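Local coordinates for protein phage terminase large subunit (Thermus phage P7426, PDB 7KS4) that probably acts as an ATP-driven motor that translocates viral DNA into empty capsids and as an endonuclease that cuts the genome, this piece being the N-terminal ATPase domain, at residues R44-S49 / W227-E232; E235-R240 / Q251-E256; K14-L19 / A29-T34; R37-L42 / E193-G198. One frame throughout, in Å; residues are numbered along the deposited sequence.

Contact 1 holds the nucleotide loop: the side chain of Ser46 comes within about 3 Å of ADP at the nearest atoms, against about 8 Å for His31 of contact 3, 9 Å for Tyr237 of contact 2 and 10 Å for Cys41 of contact 4. Contacts 1 and 2, centres 11 Å apart, share a sulfate and meet through a weak ion pair, Arg44 NE to Glu252 OE2 at 3.3 Å. Strand 37-42 of contact 4 leads into that same loop. It also touches contact 2, with Ala255 O 3.5 Å from Cys41 SG, and contact 3, where Arg38 NH1 lies 2.9 Å from Ile30 O, a probable hydrogen bond.

Contact 1: residues R44-S49 / W227-E232; sequences RQSGKS and WDVWPE. With SO4 (sulfate ion), chain H.
Trp230 turns its indole N-H to the main chain of Gln45: NE1 donates to Gln45 O at 2.7 Å, a short bond but a bent one, 133° at the hydrogen. The donor lies in the carbonyl plane, while the oxygen is tilted slightly out of the plane of the indole. The pyrrole end of the ring also packs on Gln45 CB, 3.7 Å from NE1. Beyond CG the glutamine runs extended and crosses the tryptophan, its amide plane turned 86° to the indole; OE1 is taken by Arg233 NH1. Residues 44-49 belong to the P-loop (Walker A motif) that wraps the ADP phosphates. Gln45, Gly47 and Ser49 present backbone N-H groups to ADP, and Lys48 NZ forms a salt bridge with it. Gly47 is the N-cap of the following helix. Val229, at the end of helix 226-229, packs on the loop beside the tryptophan. Its CG1 lies anti to the backbone N (chi1 -172°) and sits over the rim of one Trp230 face, which leaves CG2 to pack against Ser46, 3.9 Å from CA. In the conformer given here the serine hydroxyl is bonded to Gly43 O. Arg44 points away from residues 227-232, extended from CG to NE, and places the edge of its guanidinium at the sulfate: NH1 makes a weak bond to O4 at 3.0 Å.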
# COMPACT_ATOMS: atom_id res chain seq x y z
N ARG A 44 -3.29 9.53 -10.08
CA ARG A 44 -3.79 8.33 -10.73
C ARG A 44 -2.78 7.80 -11.73
O ARG A 44 -2.03 8.57 -12.35
CB ARG A 44 -5.11 8.61 -11.45
CG ARG A 44 -6.21 9.07 -10.54
CD ARG A 44 -7.48 9.29 -11.33
NE ARG A 44 -8.60 9.64 -10.46
CZ ARG A 44 -9.84 9.86 -10.88
NH1 ARG A 44 -10.13 9.74 -12.18
NH2 ARG A 44 -10.79 10.18 -10.02
N GLN A 45 -2.77 6.48 -11.90
CA GLN A 45 -1.91 5.78 -12.85
C GLN A 45 -0.45 5.77 -12.41
O GLN A 45 0.45 5.52 -13.22
CB GLN A 45 -2.02 6.38 -14.26
CG GLN A 45 -3.45 6.46 -14.77
CD GLN A 45 -3.53 6.96 -16.21
OE1 GLN A 45 -2.61 7.60 -16.71
NE2 GLN A 45 -4.64 6.66 -16.87
N SER A 46 -0.18 6.02 -11.13
CA SER A 46 1.20 6.07 -10.66
C SER A 46 1.75 4.71 -10.24
O SER A 46 2.93 4.62 -9.92
CB SER A 46 1.31 7.04 -9.48
OG SER A 46 1.15 8.38 -9.91
N GLY A 47 0.92 3.67 -10.23
CA GLY A 47 1.38 2.35 -9.83
C GLY A 47 1.21 2.04 -8.36
O GLY A 47 1.81 1.07 -7.87
N LYS A 48 0.40 2.83 -7.65
CA LYS A 48 0.19 2.66 -6.22
C LYS A 48 -0.29 1.24 -5.89
O LYS A 48 0.26 0.57 -5.01
CB LYS A 48 -0.83 3.70 -5.75
CG LYS A 48 -0.30 5.16 -5.71
CD LYS A 48 -1.33 6.26 -5.32
CE LYS A 48 -2.63 6.22 -6.09
NZ LYS A 48 -2.45 6.59 -7.51
N SER A 49 -1.31 0.77 -6.61
CA SER A 49 -1.92 -0.53 -6.31
C SER A 49 -0.93 -1.67 -6.52
O SER A 49 -0.85 -2.60 -5.70
CB SER A 49 -3.14 -0.77 -7.20
OG SER A 49 -4.29 -0.08 -6.76
N TRP A 227 1.81 12.57 -14.56
CA TRP A 227 2.72 12.80 -15.67
C TRP A 227 4.18 12.70 -15.26
O TRP A 227 5.05 12.67 -16.15
CB TRP A 227 2.45 14.17 -16.31
CG TRP A 227 2.49 15.30 -15.34
CD1 TRP A 227 3.59 15.90 -14.82
CD2 TRP A 227 1.36 15.98 -14.79
NE1 TRP A 227 3.22 16.92 -13.97
CE2 TRP A 227 1.85 16.99 -13.94
CE3 TRP A 227 -0.03 15.84 -14.92
CZ2 TRP A 227 1.02 17.85 -13.23
CZ3 TRP A 227 -0.86 16.70 -14.22
CH2 TRP A 227 -0.33 17.69 -13.39
N ASP A 228 4.49 12.65 -13.96
CA ASP A 228 5.83 12.27 -13.54
C ASP A 228 6.10 10.80 -13.85
O ASP A 228 7.23 10.44 -14.21
CB ASP A 228 6.02 12.52 -12.04
CG ASP A 228 6.05 13.99 -11.69
OD1 ASP A 228 6.57 14.79 -12.50
OD2 ASP A 228 5.57 14.35 -10.60
N VAL A 229 5.09 9.95 -13.73
CA VAL A 229 5.24 8.54 -14.06
C VAL A 229 4.99 8.29 -15.54
O VAL A 229 5.62 7.40 -16.13
CB VAL A 229 4.30 7.68 -13.21
CG1 VAL A 229 4.61 6.19 -13.42
CG2 VAL A 229 4.39 8.06 -11.72
N TRP A 230 4.08 9.04 -16.16
CA TRP A 230 3.73 8.89 -17.57
C TRP A 230 3.99 10.22 -18.27
O TRP A 230 3.04 10.97 -18.58
CB TRP A 230 2.28 8.45 -17.73
CG TRP A 230 2.01 7.11 -17.13
CD1 TRP A 230 1.28 6.83 -16.01
CD2 TRP A 230 2.50 5.85 -17.61
NE1 TRP A 230 1.27 5.48 -15.77
CE2 TRP A 230 2.02 4.85 -16.74
CE3 TRP A 230 3.31 5.47 -18.69
CZ2 TRP A 230 2.31 3.50 -16.92
CZ3 TRP A 230 3.60 4.13 -18.87
CH2 TRP A 230 3.10 3.16 -17.99
N PRO A 231 5.25 10.55 -18.54
CA PRO A 231 5.54 11.83 -19.21
C PRO A 231 4.90 11.94 -20.59
O PRO A 231 4.57 13.05 -21.02
CB PRO A 231 7.07 11.85 -19.30
CG PRO A 231 7.56 10.71 -18.46
CD PRO A 231 6.45 9.72 -18.40
N GLU A 232 4.74 10.83 -21.30
CA GLU A 232 4.15 10.88 -22.63
C GLU A 232 2.66 11.19 -22.59
O GLU A 232 2.09 11.49 -23.64
CB GLU A 232 4.40 9.56 -23.36
CG GLU A 232 3.60 8.36 -22.84
CD GLU A 232 4.29 7.56 -21.74
OE1 GLU A 232 5.07 8.14 -20.94
OE2 GLU A 232 4.04 6.34 -21.67
S SO4 H . -10.87 8.59 -15.45
O1 SO4 H . -11.46 8.93 -16.74
O2 SO4 H . -10.36 7.23 -15.49
O3 SO4 H . -11.88 8.71 -14.41
O4 SO4 H . -9.75 9.50 -15.15

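Contact 2: residues E235-R240 / Q251-E256; sequences EWYMER and QEYGAE. With SO4 (sulfate ion), chain H.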
# COMPACT_ATOMS: atom_id res chain seq x y z
N GLU A 235 0.56 15.85 -21.98
CA GLU A 235 -0.28 16.72 -22.79
C GLU A 235 -1.74 16.29 -22.72
O GLU A 235 -2.64 17.13 -22.61
CB GLU A 235 0.20 16.76 -24.24
CG GLU A 235 -0.61 17.72 -25.13
CD GLU A 235 -0.50 19.20 -24.73
OE1 GLU A 235 0.48 19.58 -24.07
OE2 GLU A 235 -1.41 19.99 -25.09
N TRP A 236 -2.00 14.98 -22.75
CA TRP A 236 -3.38 14.51 -22.62
C TRP A 236 -3.97 14.94 -21.28
O TRP A 236 -5.10 15.44 -21.23
CB TRP A 236 -3.45 13.00 -22.78
CG TRP A 236 -4.84 12.47 -22.59
CD1 TRP A 236 -5.87 12.51 -23.49
CD2 TRP A 236 -5.37 11.85 -21.41
NE1 TRP A 236 -7.00 11.94 -22.95
CE2 TRP A 236 -6.72 11.53 -21.67
CE3 TRP A 236 -4.83 11.53 -20.16
CZ2 TRP A 236 -7.53 10.90 -20.73
CZ3 TRP A 236 -5.64 10.91 -19.23
CH2 TRP A 236 -6.97 10.60 -19.52
N TYR A 237 -3.23 14.77 -20.18
CA TYR A 237 -3.70 15.24 -18.88
C TYR A 237 -4.03 16.73 -18.92
O TYR A 237 -5.09 17.16 -18.43
CB TYR A 237 -2.65 14.99 -17.79
CG TYR A 237 -2.37 13.55 -17.47
CD1 TYR A 237 -3.39 12.66 -17.22
CD2 TYR A 237 -1.06 13.09 -17.40
CE1 TYR A 237 -3.12 11.33 -16.92
CE2 TYR A 237 -0.78 11.77 -17.11
CZ TYR A 237 -1.82 10.90 -16.87
OH TYR A 237 -1.53 9.58 -16.57
N MET A 238 -3.12 17.53 -19.46
CA MET A 238 -3.34 18.97 -19.49
C MET A 238 -4.57 19.33 -20.31
O MET A 238 -5.33 20.23 -19.95
CB MET A 238 -2.09 19.67 -20.05
CG MET A 238 -0.85 19.56 -19.15
SD MET A 238 -1.16 20.20 -17.49
CE MET A 238 0.40 19.93 -16.66
N GLU A 239 -4.80 18.61 -21.41
CA GLU A 239 -5.91 18.95 -22.29
C GLU A 239 -7.25 18.52 -21.72
O GLU A 239 -8.29 19.01 -22.18
CB GLU A 239 -5.67 18.33 -23.67
CG GLU A 239 -4.49 18.98 -24.39
CD GLU A 239 -4.27 18.47 -25.80
OE1 GLU A 239 -5.17 17.81 -26.36
OE2 GLU A 239 -3.18 18.76 -26.36
N ARG A 240 -7.26 17.65 -20.70
CA ARG A 240 -8.49 17.34 -19.99
C ARG A 240 -9.00 18.51 -19.16
O ARG A 240 -10.17 18.51 -18.76
CB ARG A 240 -8.31 16.15 -19.05
CG ARG A 240 -8.00 14.85 -19.72
CD ARG A 240 -8.21 13.69 -18.76
NE ARG A 240 -9.63 13.45 -18.48
CZ ARG A 240 -10.12 12.37 -17.88
NH1 ARG A 240 -9.30 11.40 -17.48
NH2 ARG A 240 -11.42 12.25 -17.67
N GLN A 251 -5.57 17.73 -7.96
CA GLN A 251 -5.47 16.67 -6.96
C GLN A 251 -5.22 15.31 -7.60
O GLN A 251 -4.29 14.59 -7.22
CB GLN A 251 -6.74 16.59 -6.12
CG GLN A 251 -6.87 17.66 -5.08
CD GLN A 251 -7.91 17.29 -4.03
OE1 GLN A 251 -8.78 16.45 -4.27
NE2 GLN A 251 -7.81 17.91 -2.87
N GLU A 252 -6.08 14.92 -8.55
CA GLU A 252 -6.06 13.54 -9.03
C GLU A 252 -4.86 13.28 -9.93
O GLU A 252 -4.32 12.17 -9.93
CB GLU A 252 -7.35 13.23 -9.78
CG GLU A 252 -8.61 13.41 -8.95
CD GLU A 252 -8.59 12.59 -7.66
OE1 GLU A 252 -9.00 13.14 -6.61
OE2 GLU A 252 -8.16 11.42 -7.70
N TYR A 253 -4.43 14.28 -10.69
CA TYR A 253 -3.27 14.15 -11.56
C TYR A 253 -2.05 14.90 -11.06
O TYR A 253 -0.95 14.36 -11.08
CB TYR A 253 -3.62 14.64 -12.97
CG TYR A 253 -4.76 13.86 -13.57
CD1 TYR A 253 -4.63 12.51 -13.83
CD2 TYR A 253 -5.96 14.48 -13.89
CE1 TYR A 253 -5.67 11.78 -14.38
CE2 TYR A 253 -7.01 13.77 -14.44
CZ TYR A 253 -6.85 12.42 -14.68
OH TYR A 253 -7.89 11.70 -15.24
N GLY A 254 -2.23 16.14 -10.58
CA GLY A 254 -1.11 16.86 -10.02
C GLY A 254 -0.65 16.34 -8.67
O GLY A 254 0.48 16.60 -8.27
N ALA A 255 -1.51 15.59 -7.97
CA ALA A 255 -1.22 15.14 -6.62
C ALA A 255 -0.94 16.33 -5.70
O ALA A 255 -0.10 16.26 -4.79
CB ALA A 255 -0.05 14.15 -6.60
N GLU A 256 -1.66 17.42 -5.93
CA GLU A 256 -1.46 18.65 -5.18
C GLU A 256 -2.33 18.67 -3.93
O GLU A 256 -3.47 18.19 -3.95
CB GLU A 256 -1.76 19.88 -6.04
CG GLU A 256 -0.77 20.08 -7.16
CD GLU A 256 -1.09 21.28 -8.02
OE1 GLU A 256 -1.77 22.21 -7.54
OE2 GLU A 256 -0.68 21.28 -9.20
S SO4 H . -10.87 8.59 -15.45
O1 SO4 H . -11.46 8.93 -16.74
O2 SO4 H . -10.36 7.23 -15.49
O3 SO4 H . -11.88 8.71 -14.41
O4 SO4 H . -9.75 9.50 -15.15
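Tyr253 meets both Tyr237 and Arg240 across the contact. Before it in the chain, Glu252, on helix 246-252, directs its carboxylate elsewhere, OE1 in a salt bridge with Lys186. Tyr253 then carries the whole contact. Tyr237 CD1 lies over one face of its ring, displaced toward the rim and 3.6 Å from Tyr253 CD1. The ring centroids are 4.9 Å apart and the planes make 34°, so the rings meet obliquely. Both segments follow the last strand of the ATPase core, 219-224. These two short helices and the turn after them are consistent with the lid subdomain of terminase ATPases, folded here against helix 226-229 through Ser226 and Trp227. At its far end Tyr253 OH gives a weak bond to sulfate O4, 2.9 Å away. Arg240, its chain bent at chi3 (71°) and its CD laid over a face of Trp236, brings NH1 to the same O4 at 3.0 Å; NH1 and NH2 also make weak bonds to O1. Although Arg240 NH1 is 2.7 Å from Tyr253 OH, the angle is too poor for a hydrogen bond, and the sulfate links the two groups instead. Farther on, Ala255 has left the helix with positive phi and offers its O to His223 NE2, while Glu256 OE1 forms a salt bridge with Arg250.

Contact 3: residues K14-L19 / A29-T34; sequences KFFELL and AIHRST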
# COMPACT_ATOMS: atom_id res chain seq x y z
N LYS A 14 15.61 -10.15 -7.46
CA LYS A 14 15.29 -11.56 -7.69
C LYS A 14 13.84 -11.85 -7.35
O LYS A 14 13.16 -12.58 -8.09
CB LYS A 14 16.22 -12.45 -6.86
CG LYS A 14 17.70 -12.16 -7.04
CD LYS A 14 18.45 -13.32 -7.67
CE LYS A 14 18.95 -14.29 -6.62
NZ LYS A 14 19.58 -15.48 -7.25
N PHE A 15 13.33 -11.28 -6.26
CA PHE A 15 11.93 -11.49 -5.93
C PHE A 15 11.02 -10.82 -6.95
O PHE A 15 10.00 -11.39 -7.34
CB PHE A 15 11.63 -11.00 -4.52
CG PHE A 15 10.32 -11.49 -3.98
CD1 PHE A 15 10.22 -12.72 -3.36
CD2 PHE A 15 9.17 -10.72 -4.11
CE1 PHE A 15 9.01 -13.18 -2.87
CE2 PHE A 15 7.96 -11.17 -3.62
CZ PHE A 15 7.88 -12.40 -3.00
N PHE A 16 11.34 -9.59 -7.36
CA PHE A 16 10.56 -8.94 -8.41
C PHE A 16 10.50 -9.81 -9.66
O PHE A 16 9.44 -9.97 -10.27
CB PHE A 16 11.18 -7.58 -8.77
CG PHE A 16 11.15 -6.57 -7.67
CD1 PHE A 16 10.18 -6.61 -6.67
CD2 PHE A 16 12.08 -5.54 -7.64
CE1 PHE A 16 10.16 -5.66 -5.66
CE2 PHE A 16 12.06 -4.59 -6.64
CZ PHE A 16 11.10 -4.65 -5.65
N GLU A 17 11.65 -10.35 -10.06
CA GLU A 17 11.70 -11.19 -11.25
C GLU A 17 10.80 -12.41 -11.12
O GLU A 17 10.14 -12.81 -12.08
CB GLU A 17 13.15 -11.61 -11.50
CG GLU A 17 13.39 -12.32 -12.81
CD GLU A 17 13.55 -11.36 -13.98
OE1 GLU A 17 13.04 -10.22 -13.90
OE2 GLU A 17 14.18 -11.76 -14.98
N LEU A 18 10.75 -13.02 -9.93
CA LEU A 18 9.79 -14.09 -9.69
C LEU A 18 8.36 -13.60 -9.90
O LEU A 18 7.52 -14.31 -10.46
CB LEU A 18 9.94 -14.66 -8.28
CG LEU A 18 11.16 -15.55 -7.99
CD1 LEU A 18 11.22 -15.91 -6.50
CD2 LEU A 18 11.10 -16.81 -8.84
N LEU A 19 8.06 -12.38 -9.48
CA LEU A 19 6.70 -11.88 -9.61
C LEU A 19 6.33 -11.47 -11.03
O LEU A 19 5.15 -11.19 -11.28
CB LEU A 19 6.48 -10.69 -8.68
CG LEU A 19 6.13 -11.04 -7.24
CD1 LEU A 19 6.10 -9.77 -6.41
CD2 LEU A 19 4.80 -11.76 -7.18
N ALA A 29 11.43 3.39 -5.45
CA ALA A 29 11.76 4.19 -4.27
C ALA A 29 10.96 3.73 -3.06
O ALA A 29 11.51 3.62 -1.95
CB ALA A 29 11.51 5.67 -4.55
N ILE A 30 9.67 3.44 -3.25
CA ILE A 30 8.85 2.92 -2.15
C ILE A 30 9.42 1.60 -1.64
O ILE A 30 9.52 1.38 -0.43
CB ILE A 30 7.39 2.77 -2.62
CG1 ILE A 30 6.79 4.16 -2.88
CG2 ILE A 30 6.56 1.96 -1.59
CD1 ILE A 30 5.39 4.14 -3.45
N HIS A 31 9.77 0.70 -2.56
CA HIS A 31 10.26 -0.62 -2.15
C HIS A 31 11.61 -0.53 -1.45
O HIS A 31 11.90 -1.32 -0.55
CB HIS A 31 10.37 -1.55 -3.35
CG HIS A 31 9.06 -1.86 -4.01
ND1 HIS A 31 7.95 -2.26 -3.30
CD2 HIS A 31 8.69 -1.82 -5.31
CE1 HIS A 31 6.95 -2.46 -4.13
NE2 HIS A 31 7.37 -2.20 -5.36
N ARG A 32 12.48 0.40 -1.87
CA ARG A 32 13.79 0.53 -1.24
C ARG A 32 13.70 1.16 0.14
O ARG A 32 14.63 1.00 0.94
CB ARG A 32 14.73 1.34 -2.12
CG ARG A 32 15.18 0.60 -3.37
CD ARG A 32 16.34 1.31 -4.06
NE ARG A 32 16.64 0.73 -5.36
CZ ARG A 32 17.51 -0.26 -5.57
NH1 ARG A 32 18.19 -0.80 -4.56
NH2 ARG A 32 17.71 -0.70 -6.80
N SER A 33 12.62 1.88 0.43
CA SER A 33 12.49 2.55 1.72
C SER A 33 12.29 1.53 2.83
O SER A 33 11.44 0.64 2.73
CB SER A 33 11.32 3.52 1.69
OG SER A 33 11.07 4.04 2.99
N THR A 34 13.05 1.69 3.92
CA THR A 34 12.89 0.88 5.11
C THR A 34 12.06 1.57 6.19
O THR A 34 11.97 1.06 7.32
CB THR A 34 14.26 0.51 5.68
OG1 THR A 34 14.99 1.71 5.97
CG2 THR A 34 15.04 -0.34 4.67
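The two N-terminal helices that precede the first strand of the P-loop NTPase core face each other through one aromatic pair, Phe16 and His31. Helix 13-19 carries the phenylalanine and helix 25-32 the histidine. The connection between them holds Tyr21, Lys22, Pro23 and His24 of the ADP pocket, and Gln27 follows on the second helix, an element consistent with the adenine-recognising Q motif described in large terminases. The helices stay well apart, the nearest CA pair being Phe16 and His31 at 10.4 Å, and the space between them is bridged by side chains alone. In both residues CG lies beside the backbone N and anti to the carbonyl carbon (chi1 -65° in Phe16), which sends the two rings toward one another. Tyr21 fills in alongside: its ring meets Phe16 edge-to-face and stands almost perpendicular to the imidazole. Helix 48-62 packs on the pair as well, Val54 against Phe16 and Ala51 against His31. The buried imidazole is gripped at both nitrogens, ND1 by Glu55 OE2 and NE2 by Tyr21 OH, so that its rotation is fixed; the carboxylate would probably favour a proton on ND1. Phe16 therefore meets a ring already held in place. The ring centroids lie 5.2 Å apart with planes at 49°, an oblique pairing. The far corner of the phenyl makes the contact: CE1 sits over one face of the imidazole near its rim, and CZ approaches CD2 of His31 to 3.7 Å.

Contact 4: residues R37-L42 / E193-G198; sequences RRVACL and EFFLMG
Val39 forks over the backbone of helix 190-197 and makes the close part of this contact. Its CG1 reaches Phe195 CA at 3.7 Å, and its CG2 comes equally near to Phe194 O, so the two methyls bear on successive residues of the helix main chain. The axes of strand 37-42 and segment 193-197 approach to 7.9 Å at an angle of 113°. Phe195 swings its ring back along the strand with CG anti to the backbone N (chi1 176°), until its CD1 lies 3.6 Å from Cys41 CB. Cys41 SG stands obliquely beside that ring, 5.3 Å from the centroid and 27° off its normal, a sulfur-aromatic contact. Trp199 and Phe257 close in on the Phe195 ring, and Trp164, Trp190 and Phe219 meet the Phe194 ring edge-to-face. The outer side of the helix is looser: Glu193 is exposed, Leu196 and Met197 only partly covered, and none of them touches the strand. Arg37 starts toward the helix but comes no nearer than 5.4 Å, CD to Phe194 CE2, and its NH1 is bound to Gly177 O. On the opposite face of the strand, Arg38 forms a salt bridge with Glu55 of helix 48-62. Helix 190-197 lies within the beta-alpha-beta crossover from strand 178-183 to strand 219-224, which flank 37-42 in the parallel core, as in other P-loop ATPases of the ASCE class.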
# COMPACT_ATOMS: atom_id res chain seq x y z
N ARG A 37 6.77 4.01 8.36
CA ARG A 37 5.62 4.77 7.88
C ARG A 37 6.02 5.35 6.53
O ARG A 37 6.74 6.34 6.46
CB ARG A 37 5.22 5.87 8.85
CG ARG A 37 4.95 5.39 10.27
CD ARG A 37 3.63 4.63 10.37
NE ARG A 37 3.41 4.17 11.75
CZ ARG A 37 3.70 2.95 12.20
NH1 ARG A 37 4.22 2.03 11.39
NH2 ARG A 37 3.47 2.65 13.48
N ARG A 38 5.55 4.71 5.47
CA ARG A 38 5.75 5.19 4.11
C ARG A 38 4.45 5.81 3.62
O ARG A 38 3.40 5.16 3.63
CB ARG A 38 6.18 4.04 3.20
CG ARG A 38 7.59 3.54 3.47
CD ARG A 38 7.91 2.30 2.64
NE ARG A 38 7.19 1.11 3.09
CZ ARG A 38 7.22 -0.07 2.48
NH1 ARG A 38 7.93 -0.23 1.36
NH2 ARG A 38 6.54 -1.09 2.97
N VAL A 39 4.53 7.06 3.17
CA VAL A 39 3.37 7.84 2.77
C VAL A 39 3.60 8.25 1.32
O VAL A 39 4.54 9.00 1.02
CB VAL A 39 3.16 9.07 3.66
CG1 VAL A 39 1.83 9.75 3.35
CG2 VAL A 39 3.23 8.70 5.14
N ALA A 40 2.75 7.76 0.41
CA ALA A 40 2.90 8.05 -1.01
C ALA A 40 1.70 8.87 -1.48
O ALA A 40 0.57 8.38 -1.50
CB ALA A 40 3.02 6.77 -1.83
N CYS A 41 1.96 10.13 -1.85
CA CYS A 41 0.95 11.00 -2.42
C CYS A 41 1.22 11.05 -3.92
O CYS A 41 2.11 11.77 -4.37
CB CYS A 41 1.00 12.39 -1.79
SG CYS A 41 -0.13 13.56 -2.56
N LEU A 42 0.47 10.26 -4.68
CA LEU A 42 0.72 10.06 -6.10
C LEU A 42 -0.59 10.20 -6.87
O LEU A 42 -1.66 9.83 -6.38
CB LEU A 42 1.37 8.68 -6.40
CG LEU A 42 2.51 8.18 -5.49
CD1 LEU A 42 2.98 6.80 -5.92
CD2 LEU A 42 3.70 9.14 -5.48
N GLU A 193 -0.78 15.81 6.77
CA GLU A 193 0.12 15.87 7.92
C GLU A 193 1.12 14.72 7.89
O GLU A 193 2.32 14.94 8.07
CB GLU A 193 -0.70 15.83 9.20
CG GLU A 193 -1.68 16.96 9.28
CD GLU A 193 -2.63 16.85 10.43
OE1 GLU A 193 -2.71 15.77 11.06
OE2 GLU A 193 -3.31 17.86 10.69
N PHE A 194 0.63 13.50 7.67
CA PHE A 194 1.53 12.34 7.64
C PHE A 194 2.50 12.44 6.48
O PHE A 194 3.68 12.07 6.62
CB PHE A 194 0.71 11.05 7.55
CG PHE A 194 0.33 10.49 8.89
CD1 PHE A 194 -0.11 11.32 9.90
CD2 PHE A 194 0.41 9.13 9.13
CE1 PHE A 194 -0.47 10.81 11.14
CE2 PHE A 194 0.05 8.61 10.37
CZ PHE A 194 -0.39 9.46 11.37
N PHE A 195 2.03 12.92 5.33
CA PHE A 195 2.93 13.13 4.20
C PHE A 195 4.08 14.04 4.60
O PHE A 195 5.25 13.74 4.35
CB PHE A 195 2.16 13.72 3.02
CG PHE A 195 3.04 14.05 1.86
CD1 PHE A 195 3.33 13.09 0.91
CD2 PHE A 195 3.61 15.30 1.74
CE1 PHE A 195 4.15 13.39 -0.16
CE2 PHE A 195 4.43 15.60 0.68
CZ PHE A 195 4.70 14.64 -0.27
N LEU A 196 3.76 15.17 5.23
CA LEU A 196 4.80 16.14 5.56
C LEU A 196 5.81 15.58 6.55
O LEU A 196 6.99 15.94 6.51
CB LEU A 196 4.15 17.41 6.11
CG LEU A 196 4.79 18.74 5.75
CD1 LEU A 196 4.81 18.96 4.25
CD2 LEU A 196 4.04 19.89 6.44
N MET A 197 5.37 14.68 7.44
CA MET A 197 6.28 14.09 8.42
C MET A 197 7.42 13.36 7.74
O MET A 197 8.49 13.19 8.35
CB MET A 197 5.52 13.13 9.33
CG MET A 197 4.60 13.83 10.32
SD MET A 197 3.54 12.69 11.19
CE MET A 197 2.40 13.86 11.93
N GLY A 198 7.22 12.89 6.51
CA GLY A 198 8.26 12.16 5.81
C GLY A 198 8.78 12.85 4.57
O GLY A 198 9.52 12.23 3.80